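Local coordinates for magnetosome protein MamA (Magnetospirillum gryphiswaldense, PDB 3AS8), which probably acts as a tetratricopeptide-repeat scaffold that recognises other copies of itself and assembles into complexes associated with magnetosomes, at residues I16-A21 with V28-Q33. Sequence-based numbering, arbitrary orientation.
Sequences ISHAKA and VVMLEQ
Leu31 and Met30 pack against Ile16 and His18 in a small, buried, largely apolar contact between helix 5-20 and helix 24-31, near the N-terminal end of the chain. Leu31 does most of the reaching: its CD2 methyl comes to 3.7 Å from the backbone N of Ile16 and 4.1 Å from CG1 of the same residue, the two side chains crossing at about a right angle. With its CG anti to the carbonyl carbon (chi1 -66°), Leu31 extends its branch across to the first helix and also touches His47 of helix 42-54. Tetratricopeptide repeats stack pairs of antiparallel helices into a superhelical array, and these two consecutive helices, roughly antiparallel across a short turn, illustrate such pairing. Cut back to an alanine, Leu31 would probably lose its hold on Ile16 and open a gap between the helices. Beside this pair, Met30 meets the imidazole of His18 at the ring's edge and in its plane, CG of Met30 lying 3.8 Å from CD2 of His18. On the other side of that ring, NE of Arg23 hydrogen-bonds to ND1, which probably limits its rotation, while Met30 also rests on Tyr11 of helix 5-20.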
loop_
_atom_site.group_PDB
_atom_site.type_symbol
_atom_site.label_atom_id
_atom_site.label_comp_id
_atom_site.label_asym_id
_atom_site.label_seq_id
_atom_site.Cartn_x
_atom_site.Cartn_y
_atom_site.Cartn_z
ATOM N N ILE A 16 -13.009 -5.751 -15.841
ATOM C CA ILE A 16 -12.812 -6.128 -14.454
ATOM C C ILE A 16 -12.274 -7.541 -14.359
ATOM O O ILE A 16 -11.437 -7.884 -13.498
ATOM C CB ILE A 16 -14.116 -5.978 -13.690
ATOM C CG1 ILE A 16 -14.437 -4.479 -13.567
ATOM C CG2 ILE A 16 -14.012 -6.684 -12.343
ATOM C CD1 ILE A 16 -15.922 -4.226 -13.071
ATOM N N SER A 17 -12.742 -8.397 -15.236
ATOM C CA SER A 17 -12.184 -9.735 -15.247
ATOM C C SER A 17 -10.653 -9.675 -15.561
ATOM O O SER A 17 -9.797 -10.251 -14.840
ATOM C CB SER A 17 -12.985 -10.588 -16.225
ATOM O OG SER A 17 -12.474 -11.874 -16.247
ATOM N N HIS A 18 -10.299 -8.927 -16.600
ATOM C CA HIS A 18 -8.894 -8.873 -16.982
ATOM C C HIS A 18 -8.069 -8.354 -15.750
ATOM O O HIS A 18 -7.045 -8.914 -15.362
ATOM C CB HIS A 18 -8.679 -7.936 -18.150
ATOM C CG HIS A 18 -9.080 -8.470 -19.493
ATOM N ND1 HIS A 18 -8.785 -9.738 -19.921
ATOM C CD2 HIS A 18 -9.668 -7.844 -20.549
ATOM C CE1 HIS A 18 -9.208 -9.892 -21.160
ATOM N NE2 HIS A 18 -9.757 -8.760 -21.560
ATOM N N ALA A 19 -8.537 -7.272 -15.146
ATOM C CA ALA A 19 -7.784 -6.616 -14.070
ATOM C C ALA A 19 -7.589 -7.560 -12.841
ATOM O O ALA A 19 -6.523 -7.628 -12.214
ATOM C CB ALA A 19 -8.478 -5.291 -13.680
ATOM N N LYS A 20 -8.633 -8.275 -12.494
ATOM C CA LYS A 20 -8.556 -9.257 -11.407
ATOM C C LYS A 20 -7.626 -10.440 -11.727
ATOM O O LYS A 20 -7.062 -11.049 -10.826
ATOM C CB LYS A 20 -9.949 -9.738 -11.102
ATOM C CG LYS A 20 -10.709 -8.761 -10.175
ATOM C CD LYS A 20 -12.037 -9.338 -9.823
ATOM C CE LYS A 20 -12.983 -8.268 -9.361
ATOM N NZ LYS A 20 -14.362 -8.847 -9.284
ATOM N N ALA A 21 -7.420 -10.727 -13.015
ATOM C CA ALA A 21 -6.512 -11.784 -13.444
ATOM C C ALA A 21 -5.072 -11.269 -13.633
ATOM O O ALA A 21 -4.203 -12.055 -13.976
ATOM C CB ALA A 21 -7.014 -12.365 -14.760
ATOM N N VAL A 28 -7.010 -1.949 -19.187
ATOM C CA VAL A 28 -7.040 -0.532 -19.640
ATOM C C VAL A 28 -7.836 -0.422 -20.926
ATOM O O VAL A 28 -8.717 0.423 -21.009
ATOM C CB VAL A 28 -5.620 0.064 -19.864
ATOM C CG1 VAL A 28 -5.687 1.554 -20.392
ATOM C CG2 VAL A 28 -4.837 -0.035 -18.599
ATOM N N VAL A 29 -7.500 -1.253 -21.917
ATOM C CA VAL A 29 -8.194 -1.202 -23.207
ATOM C C VAL A 29 -9.732 -1.309 -23.057
ATOM O O VAL A 29 -10.479 -0.544 -23.635
ATOM C CB VAL A 29 -7.697 -2.293 -24.197
ATOM C CG1 VAL A 29 -8.637 -2.368 -25.380
ATOM C CG2 VAL A 29 -6.175 -2.005 -24.658
ATOM N N MET A 30 -10.197 -2.280 -22.315
ATOM C CA MET A 30 -11.641 -2.465 -22.105
ATOM C C MET A 30 -12.257 -1.412 -21.206
ATOM O O MET A 30 -13.339 -0.870 -21.515
ATOM C CB MET A 30 -11.942 -3.853 -21.529
ATOM C CG MET A 30 -11.601 -5.097 -22.415
ATOM S SD MET A 30 -12.593 -5.185 -23.918
ATOM C CE MET A 30 -11.433 -4.668 -25.151
ATOM N N LEU A 31 -11.659 -1.144 -20.057
ATOM C CA LEU A 31 -12.349 -0.266 -19.068
ATOM C C LEU A 31 -12.384 1.189 -19.490
ATOM O O LEU A 31 -13.299 1.925 -19.110
ATOM C CB LEU A 31 -11.861 -0.460 -17.624
ATOM C CG LEU A 31 -12.128 -1.810 -16.909
ATOM C CD1 LEU A 31 -11.347 -1.955 -15.565
ATOM C CD2 LEU A 31 -13.592 -2.234 -16.832
ATOM N N GLU A 32 -11.448 1.607 -20.327
ATOM C CA GLU A 32 -11.503 2.938 -20.895
ATOM C C GLU A 32 -12.794 3.177 -21.702
ATOM O O GLU A 32 -13.214 4.330 -21.885
ATOM C CB GLU A 32 -10.322 3.146 -21.841
ATOM C CG GLU A 32 -9.062 3.608 -21.129
ATOM C CD GLU A 32 -7.854 3.890 -22.061
ATOM O OE1 GLU A 32 -7.819 3.403 -23.215
ATOM O OE2 GLU A 32 -6.935 4.610 -21.619
ATOM N N GLN A 33 -13.397 2.099 -22.183
ATOM C CA GLN A 33 -14.553 2.187 -23.053
ATOM C C GLN A 33 -15.842 2.198 -22.267
ATOM O O GLN A 33 -16.928 2.289 -22.873
ATOM C CB GLN A 33 -14.549 1.005 -24.037
ATOM C CG GLN A 33 -13.377 1.071 -24.989
ATOM C CD GLN A 33 -13.373 -0.062 -25.983
ATOM O OE1 GLN A 33 -14.212 -0.069 -26.878
ATOM N NE2 GLN A 33 -12.430 -1.016 -25.846
#